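Local coordinates for protein tylactone synthase starter module and modules 1 & 2 (Streptomyces fradiae, PDB 2Z5L) that probably catalyses the NADPH-dependent, stereospecific reduction of a beta-keto group on a growing polyketide, as the first ketoreductase of the tylosin synthase, at residues Y29-K34 / T393-N398; S111-V116 / I126-A131; R148-V153 / Q164-G169; C368-L373 / A409-L414. One frame throughout, in Å; residues are numbered along the deposited sequence.

Contact 1 (Y29-K34 / T393-N398)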
loop_
_atom_site.group_PDB
_atom_site.type_symbol
_atom_site.label_atom_id
_atom_site.label_comp_id
_atom_site.label_asym_id
_atom_site.label_seq_id
_atom_site.Cartn_x
_atom_site.Cartn_y
_atom_site.Cartn_z
ATOM N N TYR A 29 -1.173 -7.577 -13.161
ATOM C CA TYR A 29 -0.816 -8.535 -12.123
ATOM C C TYR A 29 -1.744 -8.363 -10.929
ATOM O O TYR A 29 -2.455 -7.360 -10.806
ATOM C CB TYR A 29 0.627 -8.337 -11.676
ATOM C CG TYR A 29 1.643 -8.374 -12.788
ATOM C CD1 TYR A 29 1.843 -7.270 -13.610
ATOM C CD2 TYR A 29 2.435 -9.506 -12.995
ATOM C CE1 TYR A 29 2.813 -7.287 -14.606
ATOM C CE2 TYR A 29 3.409 -9.534 -13.994
ATOM C CZ TYR A 29 3.596 -8.423 -14.792
ATOM O OH TYR A 29 4.583 -8.417 -15.756
ATOM N N ARG A 30 -1.735 -9.346 -10.040
ATOM C CA ARG A 30 -2.588 -9.284 -8.866
ATOM C C ARG A 30 -1.981 -10.054 -7.705
ATOM O O ARG A 30 -0.986 -10.763 -7.864
ATOM C CB ARG A 30 -3.981 -9.835 -9.197
ATOM C CG ARG A 30 -4.060 -11.351 -9.367
ATOM C CD ARG A 30 -5.477 -11.806 -9.720
ATOM N NE ARG A 30 -6.504 -10.896 -9.202
ATOM C CZ ARG A 30 -7.083 -9.927 -9.912
ATOM N NH1 ARG A 30 -6.744 -9.739 -11.180
ATOM N NH2 ARG A 30 -7.997 -9.140 -9.355
ATOM N N VAL A 31 -2.582 -9.910 -6.533
ATOM C CA VAL A 31 -2.080 -10.598 -5.359
ATOM C C VAL A 31 -2.970 -11.765 -4.971
ATOM O O VAL A 31 -4.165 -11.603 -4.721
ATOM C CB VAL A 31 -1.957 -9.641 -4.156
ATOM C CG1 VAL A 31 -1.508 -10.414 -2.924
ATOM C CG2 VAL A 31 -0.958 -8.541 -4.475
ATOM N N THR A 32 -2.370 -12.948 -4.932
ATOM C CA THR A 32 -3.075 -14.163 -4.566
ATOM C C THR A 32 -2.413 -14.769 -3.338
ATOM O O THR A 32 -1.344 -14.320 -2.903
ATOM C CB THR A 32 -3.039 -15.201 -5.712
ATOM O OG1 THR A 32 -1.680 -15.403 -6.140
ATOM C CG2 THR A 32 -3.886 -14.724 -6.887
ATOM N N TRP A 33 -3.041 -15.807 -2.799
ATOM C CA TRP A 33 -2.525 -16.466 -1.612
ATOM C C TRP A 33 -2.256 -17.953 -1.813
ATOM O O TRP A 33 -3.184 -18.756 -1.907
ATOM C CB TRP A 33 -3.507 -16.270 -0.459
ATOM C CG TRP A 33 -3.612 -14.848 -0.000
ATOM C CD1 TRP A 33 -4.635 -13.969 -0.248
ATOM C CD2 TRP A 33 -2.655 -14.138 0.791
ATOM N NE1 TRP A 33 -4.372 -12.757 0.345
ATOM C CE2 TRP A 33 -3.162 -12.833 0.990
ATOM C CE3 TRP A 33 -1.413 -14.479 1.354
ATOM C CZ2 TRP A 33 -2.471 -11.865 1.730
ATOM C CZ3 TRP A 33 -0.726 -13.517 2.090
ATOM C CH2 TRP A 33 -1.259 -12.227 2.270
ATOM N N LYS A 34 -0.979 -18.316 -1.869
ATOM C CA LYS A 34 -0.601 -19.710 -2.057
ATOM C C LYS A 34 -0.459 -20.412 -0.707
ATOM O O LYS A 34 0.453 -20.115 0.062
ATOM C CB LYS A 34 0.715 -19.807 -2.835
ATOM C CG LYS A 34 1.155 -21.233 -3.136
ATOM C CD LYS A 34 2.393 -21.264 -4.020
ATOM C CE LYS A 34 2.802 -22.696 -4.354
ATOM N NZ LYS A 34 4.132 -23.068 -3.787
ATOM N N THR A 393 4.404 0.428 -5.367
ATOM C CA THR A 393 5.231 0.531 -4.178
ATOM C C THR A 393 4.500 -0.033 -2.964
ATOM O O THR A 393 5.125 -0.567 -2.045
ATOM C CB THR A 393 5.614 1.989 -3.888
ATOM O OG1 THR A 393 4.424 2.761 -3.698
ATOM C CG2 THR A 393 6.424 2.569 -5.060
ATOM N N GLY A 394 3.175 0.091 -2.972
ATOM C CA GLY A 394 2.371 -0.403 -1.872
ATOM C C GLY A 394 1.883 -1.826 -2.063
ATOM O O GLY A 394 1.123 -2.323 -1.226
ATOM N N THR A 395 2.286 -2.481 -3.150
ATOM C CA THR A 395 1.862 -3.866 -3.396
ATOM C C THR A 395 3.058 -4.811 -3.508
ATOM O O THR A 395 2.979 -5.954 -3.075
ATOM C CB THR A 395 1.022 -4.009 -4.694
ATOM O OG1 THR A 395 -0.036 -3.044 -4.694
ATOM C CG2 THR A 395 0.415 -5.409 -4.774
ATOM N N TRP A 396 4.151 -4.345 -4.109
ATOM C CA TRP A 396 5.345 -5.172 -4.223
ATOM C C TRP A 396 6.400 -4.701 -3.248
ATOM O O TRP A 396 7.095 -5.503 -2.632
ATOM C CB TRP A 396 5.938 -5.119 -5.632
ATOM C CG TRP A 396 5.087 -5.752 -6.679
ATOM C CD1 TRP A 396 3.915 -6.430 -6.490
ATOM C CD2 TRP A 396 5.328 -5.753 -8.088
ATOM N NE1 TRP A 396 3.405 -6.847 -7.696
ATOM C CE2 TRP A 396 4.254 -6.444 -8.694
ATOM C CE3 TRP A 396 6.344 -5.234 -8.897
ATOM C CZ2 TRP A 396 4.169 -6.632 -10.074
ATOM C CZ3 TRP A 396 6.260 -5.420 -10.269
ATOM C CH2 TRP A 396 5.177 -6.112 -10.845
ATOM N N GLY A 397 6.530 -3.391 -3.108
ATOM C CA GLY A 397 7.529 -2.856 -2.200
ATOM C C GLY A 397 8.613 -2.152 -2.989
ATOM O O GLY A 397 8.852 -2.482 -4.151
ATOM N N ASN A 398 9.263 -1.181 -2.357
ATOM C CA ASN A 398 10.324 -0.406 -2.993
ATOM C C ASN A 398 11.018 0.497 -1.973
ATOM O O ASN A 398 10.379 1.314 -1.305
ATOM C CB ASN A 398 9.745 0.447 -4.119
ATOM C CG ASN A 398 10.804 1.231 -4.858
ATOM O OD1 ASN A 398 11.767 0.660 -5.366
ATOM N ND2 ASN A 398 10.625 2.548 -4.932
#

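Contact 2 (S111-V116 / I126-A131)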
loop_
_atom_site.group_PDB
_atom_site.type_symbol
_atom_site.label_atom_id
_atom_site.label_comp_id
_atom_site.label_asym_id
_atom_site.label_seq_id
_atom_site.Cartn_x
_atom_site.Cartn_y
_atom_site.Cartn_z
ATOM N N SER A 111 6.797 -8.123 17.293
ATOM C CA SER A 111 5.965 -6.966 17.607
ATOM C C SER A 111 4.462 -7.212 17.518
ATOM O O SER A 111 3.955 -7.700 16.507
ATOM C CB SER A 111 6.322 -5.804 16.674
ATOM O OG SER A 111 5.428 -4.720 16.837
ATOM N N LEU A 112 3.762 -6.864 18.588
ATOM C CA LEU A 112 2.321 -7.003 18.630
ATOM C C LEU A 112 1.683 -5.618 18.486
ATOM O O LEU A 112 0.465 -5.467 18.598
ATOM C CB LEU A 112 1.891 -7.646 19.955
ATOM C CG LEU A 112 2.372 -9.097 20.138
ATOM C CD1 LEU A 112 1.941 -9.632 21.506
ATOM C CD2 LEU A 112 1.800 -9.966 19.024
ATOM N N LEU A 113 2.497 -4.603 18.213
ATOM C CA LEU A 113 1.968 -3.252 18.079
ATOM C C LEU A 113 0.930 -3.160 16.968
ATOM O O LEU A 113 -0.008 -2.368 17.054
ATOM C CB LEU A 113 3.094 -2.257 17.799
ATOM C CG LEU A 113 4.196 -2.152 18.856
ATOM C CD1 LEU A 113 5.252 -1.218 18.343
ATOM C CD2 LEU A 113 3.622 -1.659 20.198
ATOM N N GLY A 114 1.088 -3.985 15.936
ATOM C CA GLY A 114 0.158 -3.958 14.820
ATOM C C GLY A 114 -1.228 -4.515 15.093
ATOM O O GLY A 114 -2.111 -4.422 14.241
ATOM N N LEU A 115 -1.438 -5.100 16.268
ATOM C CA LEU A 115 -2.757 -5.651 16.591
ATOM C C LEU A 115 -3.732 -4.551 16.992
ATOM O O LEU A 115 -4.934 -4.792 17.162
ATOM C CB LEU A 115 -2.644 -6.697 17.706
ATOM C CG LEU A 115 -1.855 -7.963 17.307
ATOM C CD1 LEU A 115 -1.800 -8.944 18.474
ATOM C CD2 LEU A 115 -2.501 -8.618 16.113
ATOM N N VAL A 116 -3.210 -3.340 17.147
ATOM C CA VAL A 116 -4.042 -2.192 17.504
ATOM C C VAL A 116 -4.470 -1.496 16.217
ATOM O O VAL A 116 -3.637 -0.968 15.490
ATOM C CB VAL A 116 -3.284 -1.180 18.383
ATOM C CG1 VAL A 116 -4.160 0.045 18.630
ATOM C CG2 VAL A 116 -2.894 -1.826 19.702
ATOM N N ILE A 126 6.638 1.753 12.885
ATOM C CA ILE A 126 7.744 2.262 12.090
ATOM C C ILE A 126 8.836 2.708 13.062
ATOM O O ILE A 126 10.018 2.417 12.858
ATOM C CB ILE A 126 7.255 3.419 11.162
ATOM C CG1 ILE A 126 6.435 2.804 10.022
ATOM C CG2 ILE A 126 8.448 4.236 10.618
ATOM C CD1 ILE A 126 5.785 3.786 9.122
ATOM N N ALA A 127 8.423 3.377 14.139
ATOM C CA ALA A 127 9.335 3.847 15.179
ATOM C C ALA A 127 10.125 2.678 15.800
ATOM O O ALA A 127 11.305 2.817 16.104
ATOM C CB ALA A 127 8.549 4.580 16.272
ATOM N N LEU A 128 9.463 1.539 15.987
ATOM C CA LEU A 128 10.106 0.356 16.564
ATOM C C LEU A 128 11.236 -0.138 15.668
ATOM O O LEU A 128 12.322 -0.468 16.142
ATOM C CB LEU A 128 9.094 -0.783 16.754
ATOM C CG LEU A 128 9.633 -2.203 17.018
ATOM C CD1 LEU A 128 10.353 -2.261 18.359
ATOM C CD2 LEU A 128 8.491 -3.190 16.990
ATOM N N LEU A 129 10.964 -0.213 14.370
ATOM C CA LEU A 129 11.969 -0.666 13.416
ATOM C C LEU A 129 13.149 0.292 13.416
ATOM O O LEU A 129 14.310 -0.132 13.498
ATOM C CB LEU A 129 11.377 -0.767 12.003
ATOM C CG LEU A 129 12.323 -1.265 10.901
ATOM C CD1 LEU A 129 13.015 -2.535 11.369
ATOM C CD2 LEU A 129 11.540 -1.516 9.625
ATOM N N GLN A 130 12.842 1.583 13.331
ATOM C CA GLN A 130 13.862 2.627 13.331
ATOM C C GLN A 130 14.748 2.557 14.553
ATOM O O GLN A 130 15.965 2.807 14.475
ATOM C CB GLN A 130 13.225 4.016 13.284
ATOM C CG GLN A 130 12.418 4.305 12.033
ATOM C CD GLN A 130 11.711 5.645 12.118
ATOM O OE1 GLN A 130 11.047 5.945 13.116
ATOM N NE2 GLN A 130 11.846 6.458 11.076
ATOM N N ALA A 131 14.137 2.225 15.686
ATOM C CA ALA A 131 14.866 2.136 16.943
ATOM C C ALA A 131 15.808 0.940 16.970
ATOM O O ALA A 131 16.924 1.041 17.479
ATOM C CB ALA A 131 13.881 2.058 18.107
#

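Contact 3 (R148-V153 / Q164-G169)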
loop_
_atom_site.group_PDB
_atom_site.type_symbol
_atom_site.label_atom_id
_atom_site.label_comp_id
_atom_site.label_asym_id
_atom_site.label_seq_id
_atom_site.Cartn_x
_atom_site.Cartn_y
_atom_site.Cartn_z
ATOM N N ARG A 148 -6.385 -9.306 10.342
ATOM C CA ARG A 148 -7.341 -8.805 9.364
ATOM C C ARG A 148 -6.677 -7.768 8.458
ATOM O O ARG A 148 -7.349 -6.938 7.842
ATOM C CB ARG A 148 -8.569 -8.199 10.074
ATOM C CG ARG A 148 -9.791 -9.130 10.124
ATOM C CD ARG A 148 -10.926 -8.596 11.004
ATOM N NE ARG A 148 -11.368 -7.255 10.630
ATOM C CZ ARG A 148 -11.962 -6.944 9.483
ATOM N NH1 ARG A 148 -12.317 -5.684 9.244
ATOM N NH2 ARG A 148 -12.203 -7.887 8.578
ATOM N N ALA A 149 -5.351 -7.827 8.377
ATOM C CA ALA A 149 -4.602 -6.898 7.540
ATOM C C ALA A 149 -4.870 -7.181 6.066
ATOM O O ALA A 149 -4.942 -6.263 5.248
ATOM C CB ALA A 149 -3.108 -7.019 7.826
ATOM N N VAL A 150 -5.024 -8.458 5.737
ATOM C CA VAL A 150 -5.263 -8.872 4.363
ATOM C C VAL A 150 -6.395 -9.892 4.280
ATOM O O VAL A 150 -6.521 -10.751 5.148
ATOM C CB VAL A 150 -4.000 -9.502 3.770
ATOM C CG1 VAL A 150 -2.894 -8.455 3.645
ATOM C CG2 VAL A 150 -3.540 -10.637 4.671
ATOM N N ALA A 151 -7.207 -9.798 3.226
ATOM C CA ALA A 151 -8.324 -10.719 3.018
ATOM C C ALA A 151 -7.868 -11.918 2.188
ATOM O O ALA A 151 -7.626 -11.793 0.989
ATOM C CB ALA A 151 -9.460 -9.999 2.315
ATOM N N VAL A 152 -7.745 -13.077 2.833
ATOM C CA VAL A 152 -7.305 -14.299 2.154
ATOM C C VAL A 152 -8.454 -15.254 1.818
ATOM O O VAL A 152 -8.412 -15.952 0.804
ATOM C CB VAL A 152 -6.281 -15.075 3.011
ATOM C CG1 VAL A 152 -5.822 -16.320 2.264
ATOM C CG2 VAL A 152 -5.102 -14.184 3.355
ATOM N N VAL A 153 -9.468 -15.283 2.679
ATOM C CA VAL A 153 -10.631 -16.150 2.497
ATOM C C VAL A 153 -11.901 -15.311 2.299
ATOM O O VAL A 153 -11.982 -14.175 2.768
ATOM C CB VAL A 153 -10.824 -17.088 3.725
ATOM C CG1 VAL A 153 -9.569 -17.919 3.950
ATOM C CG2 VAL A 153 -11.151 -16.274 4.977
ATOM N N GLN A 164 -1.728 -0.982 6.036
ATOM C CA GLN A 164 -0.646 -0.000 5.970
ATOM C C GLN A 164 0.703 -0.595 6.360
ATOM O O GLN A 164 1.716 -0.361 5.689
ATOM C CB GLN A 164 -0.947 1.179 6.889
ATOM C CG GLN A 164 -1.962 2.171 6.350
ATOM C CD GLN A 164 -1.952 3.467 7.154
ATOM O OE1 GLN A 164 -0.889 4.031 7.398
ATOM N NE2 GLN A 164 -3.130 3.942 7.568
ATOM N N LEU A 165 0.701 -1.357 7.455
ATOM C CA LEU A 165 1.905 -1.998 7.986
ATOM C C LEU A 165 2.503 -2.995 6.994
ATOM O O LEU A 165 3.724 -3.110 6.863
ATOM C CB LEU A 165 1.582 -2.722 9.307
ATOM C CG LEU A 165 2.294 -2.303 10.596
ATOM C CD1 LEU A 165 2.077 -3.393 11.645
ATOM C CD2 LEU A 165 3.783 -2.114 10.347
ATOM N N TRP A 166 1.650 -3.752 6.314
ATOM C CA TRP A 166 2.173 -4.705 5.343
ATOM C C TRP A 166 2.854 -3.918 4.241
ATOM O O TRP A 166 3.916 -4.310 3.761
ATOM C CB TRP A 166 1.055 -5.577 4.786
ATOM C CG TRP A 166 0.726 -6.720 5.691
ATOM C CD1 TRP A 166 0.194 -6.656 6.957
ATOM C CD2 TRP A 166 0.933 -8.104 5.413
ATOM N NE1 TRP A 166 0.060 -7.920 7.479
ATOM C CE2 TRP A 166 0.507 -8.827 6.553
ATOM C CE3 TRP A 166 1.440 -8.809 4.311
ATOM C CZ2 TRP A 166 0.573 -10.217 6.620
ATOM C CZ3 TRP A 166 1.506 -10.195 4.379
ATOM C CH2 TRP A 166 1.073 -10.883 5.530
ATOM N N GLY A 167 2.254 -2.783 3.870
ATOM C CA GLY A 167 2.842 -1.956 2.839
ATOM C C GLY A 167 4.228 -1.500 3.243
ATOM O O GLY A 167 5.190 -1.641 2.493
ATOM N N PHE A 168 4.329 -0.963 4.450
ATOM C CA PHE A 168 5.597 -0.484 4.977
ATOM C C PHE A 168 6.572 -1.628 5.195
ATOM O O PHE A 168 7.779 -1.483 4.985
ATOM C CB PHE A 168 5.369 0.193 6.320
ATOM C CG PHE A 168 6.630 0.579 7.007
ATOM C CD1 PHE A 168 7.339 1.704 6.592
ATOM C CD2 PHE A 168 7.139 -0.196 8.036
ATOM C CE1 PHE A 168 8.538 2.054 7.188
ATOM C CE2 PHE A 168 8.336 0.145 8.637
ATOM C CZ PHE A 168 9.046 1.276 8.213
ATOM N N GLY A 169 6.032 -2.751 5.657
ATOM C CA GLY A 169 6.849 -3.921 5.935
ATOM C C GLY A 169 7.690 -4.363 4.749
ATOM O O GLY A 169 8.852 -4.729 4.915
#

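Contact 4 (C368-L373 / A409-L414)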
loop_
_atom_site.group_PDB
_atom_site.type_symbol
_atom_site.label_atom_id
_atom_site.label_comp_id
_atom_site.label_asym_id
_atom_site.label_seq_id
_atom_site.Cartn_x
_atom_site.Cartn_y
_atom_site.Cartn_z
ATOM N N CYS A 368 -6.177 10.375 3.332
ATOM C CA CYS A 368 -7.261 11.230 3.797
ATOM C C CYS A 368 -8.222 11.600 2.661
ATOM O O CYS A 368 -9.442 11.606 2.845
ATOM C CB CYS A 368 -6.697 12.502 4.448
ATOM S SG CYS A 368 -5.772 12.206 6.002
ATOM N N GLY A 369 -7.674 11.902 1.489
ATOM C CA GLY A 369 -8.506 12.267 0.355
ATOM C C GLY A 369 -9.507 11.197 -0.051
ATOM O O GLY A 369 -10.706 11.468 -0.191
ATOM N N ALA A 370 -9.011 9.978 -0.242
ATOM C CA ALA A 370 -9.837 8.851 -0.644
ATOM C C ALA A 370 -10.853 8.473 0.429
ATOM O O ALA A 370 -11.983 8.077 0.123
ATOM C CB ALA A 370 -8.953 7.652 -0.955
ATOM N N GLU A 371 -10.456 8.600 1.691
ATOM C CA GLU A 371 -11.348 8.244 2.783
ATOM C C GLU A 371 -12.505 9.252 2.882
ATOM O O GLU A 371 -13.628 8.869 3.190
ATOM C CB GLU A 371 -10.554 8.159 4.099
ATOM C CG GLU A 371 -11.347 7.672 5.317
ATOM C CD GLU A 371 -11.864 6.231 5.182
ATOM O OE1 GLU A 371 -11.055 5.306 4.921
ATOM O OE2 GLU A 371 -13.086 6.033 5.353
ATOM N N LEU A 372 -12.233 10.526 2.607
ATOM C CA LEU A 372 -13.273 11.548 2.643
ATOM C C LEU A 372 -14.238 11.386 1.466
ATOM O O LEU A 372 -15.443 11.597 1.608
ATOM C CB LEU A 372 -12.670 12.954 2.604
ATOM C CG LEU A 372 -12.148 13.471 3.935
ATOM C CD1 LEU A 372 -11.412 14.765 3.728
ATOM C CD2 LEU A 372 -13.324 13.662 4.910
ATOM N N LEU A 373 -13.704 11.029 0.299
ATOM C CA LEU A 373 -14.538 10.829 -0.875
ATOM C C LEU A 373 -15.428 9.620 -0.633
ATOM O O LEU A 373 -16.566 9.559 -1.104
ATOM C CB LEU A 373 -13.687 10.592 -2.121
ATOM C CG LEU A 373 -12.818 11.751 -2.604
ATOM C CD1 LEU A 373 -11.846 11.220 -3.656
ATOM C CD2 LEU A 373 -13.671 12.870 -3.175
ATOM N N ALA A 409 -0.952 1.258 0.064
ATOM C CA ALA A 409 -1.517 0.010 0.571
ATOM C C ALA A 409 -2.931 0.306 1.121
ATOM O O ALA A 409 -3.854 -0.482 0.922
ATOM C CB ALA A 409 -0.618 -0.573 1.673
ATOM N N ALA A 410 -3.107 1.448 1.790
ATOM C CA ALA A 410 -4.417 1.810 2.339
ATOM C C ALA A 410 -5.496 2.110 1.299
ATOM O O ALA A 410 -6.693 1.903 1.555
ATOM C CB ALA A 410 -4.298 3.002 3.295
ATOM N N LEU A 411 -5.103 2.647 0.151
ATOM C CA LEU A 411 -6.070 2.933 -0.892
ATOM C C LEU A 411 -6.658 1.605 -1.354
ATOM O O LEU A 411 -7.862 1.494 -1.572
ATOM C CB LEU A 411 -5.409 3.641 -2.087
ATOM C CG LEU A 411 -5.015 5.116 -1.902
ATOM C CD1 LEU A 411 -4.353 5.649 -3.166
ATOM C CD2 LEU A 411 -6.258 5.934 -1.560
ATOM N N ASP A 412 -5.802 0.598 -1.498
ATOM C CA ASP A 412 -6.236 -0.728 -1.936
ATOM C C ASP A 412 -7.237 -1.371 -0.969
ATOM O O ASP A 412 -8.273 -1.893 -1.399
ATOM C CB ASP A 412 -5.025 -1.654 -2.129
ATOM C CG ASP A 412 -3.974 -1.065 -3.075
ATOM O OD1 ASP A 412 -4.311 -0.167 -3.881
ATOM O OD2 ASP A 412 -2.813 -1.510 -3.028
ATOM N N ALA A 413 -6.944 -1.322 0.329
ATOM C CA ALA A 413 -7.833 -1.917 1.328
ATOM C C ALA A 413 -9.213 -1.264 1.281
ATOM O O ALA A 413 -10.233 -1.934 1.442
ATOM C CB ALA A 413 -7.227 -1.773 2.728
ATOM N N LEU A 414 -9.225 0.053 1.081
ATOM C CA LEU A 414 -10.459 0.812 0.997
ATOM C C LEU A 414 -11.275 0.307 -0.186
ATOM O O LEU A 414 -12.502 0.205 -0.106
ATOM C CB LEU A 414 -10.162 2.303 0.828
ATOM C CG LEU A 414 -11.369 3.217 0.550
ATOM C CD1 LEU A 414 -12.275 3.287 1.769
ATOM C CD2 LEU A 414 -10.872 4.622 0.194
#

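Contact 1 (Y29-K34 / T393-N398)
Val31 and Thr395 make the tight end of this contact: Val31 CG2 comes to 3.4 Å from Thr395 CG2, closer than two methyl groups usually sit, and the two side chains lie antiparallel as they pass. Thr395 is turned with CG2 anti to its backbone N and OG1 anti to its carbonyl carbon (chi1 -51°), which presents a methyl, not the hydroxyl, to the valine. This is also the more exposed side, for Val31 is partly exposed, as is Arg30, which points away from 393-398.

The aromatic half is buried and packed at ordinary distances. The edge of Trp396 is directed at one face of Tyr29 in a T-shaped pair, planes at 85° and centroids 5.6 Å apart. Trp396 CZ2 sits toward the rim of the phenol, 4.1 Å from Tyr29 CG. Tyrosine suits this place because its ring offers a face while OH bonds Trp482 NE1.

An N-terminal strand thus packs on the loop after strand 386-391 of the Rossmann-type KR domain. Segment 29-34 is edged by strands 239-247 and 474-477, to which it is hydrogen-bonded. Trp396 touches Val245 and Thr476 of these strands, while Thr395 leans on Asp412 of helix 402-419.

Contact 2 (S111-V116 / I126-A131)
Ser111 and Leu113 receive the side chain of Leu128 in a beta-alpha unit of the N-terminal half, a Rossmann-like region, where strand 107-111 runs through a short turn into helix 119-135 and the helix folds back over the strand's end. One branch does nearly all the work. Leu128 CD2 lies 3.4 Å from Ser111 CB, a tight carbon pair, and reaches Leu113 CD1 at 4.0 Å. Leu113 CD1 is also 4.2 Å from Leu128 CB, so the second leucine meets the root of the first as well as its end.

Leu128 CB points at the turn, and with CG anti to the backbone N (chi1 165°) CD2 is carried on to Ser111. A branched, apolar residue fits, since Val91 and Leu95 of helix 88-99 pack on it too. Leu113 in turn rests on Pro55.

Farther out, the backbone of Ser111 is hydrogen-bonded to Trp143 and Leu145 of strand 140-147, which ties the end of the strand to its neighbour, and Leu115 N bonds Leu112 O within the turn at 3.0 Å. Serine suits the end of the strand: small enough to let a leucine methyl come close, it still carries an acceptor for the backbone. In this ST turn Ser111 OG takes the N-H of Leu113, with 3.2 Å between OG and N and an angle of 152° at the hydrogen.

Contact 3 (R148-V153 / Q164-G169)
Trp166 crosses from its helix to Ala149 and Val150 and supplies the helix side of the contact by itself. From CB the chain turns so that CG is anti to the carbonyl carbon and beside the backbone N (chi1 -82°), sending the indole toward the loop. Beyond CG the five-membered ring meets Ala149: Trp166 CD1 is 3.4 Å from Ala149 CB. The next atom, Trp166 NE1, is 3.3 Å from Ala149 CB, a close approach that the single methyl of alanine makes possible. Its N-H is not spent on the alanine but is hydrogen-bonded to Thr146 OG1, which satisfies this buried polar atom and fixes the rotation of the ring.

On the other branch from CG, Trp166 CD2 lies 4.2 Å from Val150 CG1, which stands over the centre of one indole face. The benzo end continues to strand 28-35, where Trp166 CZ3 meets the ring of Trp33.

Val150 suits its place by having two branches. While CG1 covers Trp166, its CG2 packs on Trp33, leaving the valine in contact with both tryptophans. The loop is held at the same point by Ala149 N, which bonds Asp185 OD1 on strand 180-186. Leu183 and Asp185 of that strand also touch Trp166.

Strand 140-147, the loop and helix 160-175 thus form a beta-alpha unit of the Rossmann-like N-terminal half, with a tryptophan of the helix packed on the loop that precedes it.

Contact 4 (C368-L373 / A409-L414)
Ala370 points its methyl toward the facing helix and is met there by two leucines of different pose. Leu411 directs one branch at it, bringing CD2 to 3.3 Å from Ala370 CB, a tight pair. Leu414 has CG anti to its backbone N (chi1 173°), which carries its methyls over to helix 356-376. These two methyls divide the work: Leu414 CD2 lies 3.8 Å from Ala370 CB and 3.6 Å from the carbonyl, Ala370 O, whereas Leu414 CD1 turns to the carboxylate, 3.9 Å from Glu371 OE1. Alanine's small methyl lets both leucines approach it.

The two helical segments run nearly parallel, at 16° with axes 10.1 Å apart, as expected of successive helices on one side of a Rossmann fold. Helix 356-376 leads into strand 386-391, which leads into helix 402-419, and Leu388 of that strand touches Ala370, Leu411 and Leu414.

Glu371 lies slantwise to Leu414 at the more open margin. The glutamate is bent at chi2 (63°), which carries its carboxylate toward helix 402-419, where OE1 also forms a long, weak ion pair with Arg417. A glutamate suits this partly exposed spot because its carboxylate can sit near that arginine of the facing helix. Beyond the leucines, Ala410 and Ala413 turn to helix 160-175, Ala413 resting on Ala163.

Contacts 2 and 3 come in series within the N-terminal half, their centres 14 Å apart; they meet where Phe168 of helix 160-175 packs on Ile126 and Leu129 of helix 119-135. Contact 4 follows in the KR domain, and contact 3 touches it through Gln164 and Gly167 against Ala410 and Ala409. Along the chain contact 1 encloses contacts 2 and 3 but alternates with contact 4. Contacts 1 and 3 are closest, centres 10 Å apart, and share Trp33 packing. The centre of contact 2 is 22 Å from those of contacts 1 and 4, and it touches neither; contacts 1 and 4 meet at Thr395 and Asp412. Such packing joins two Rossmann-like halves, probably structural and catalytic, as in related ketoreductases.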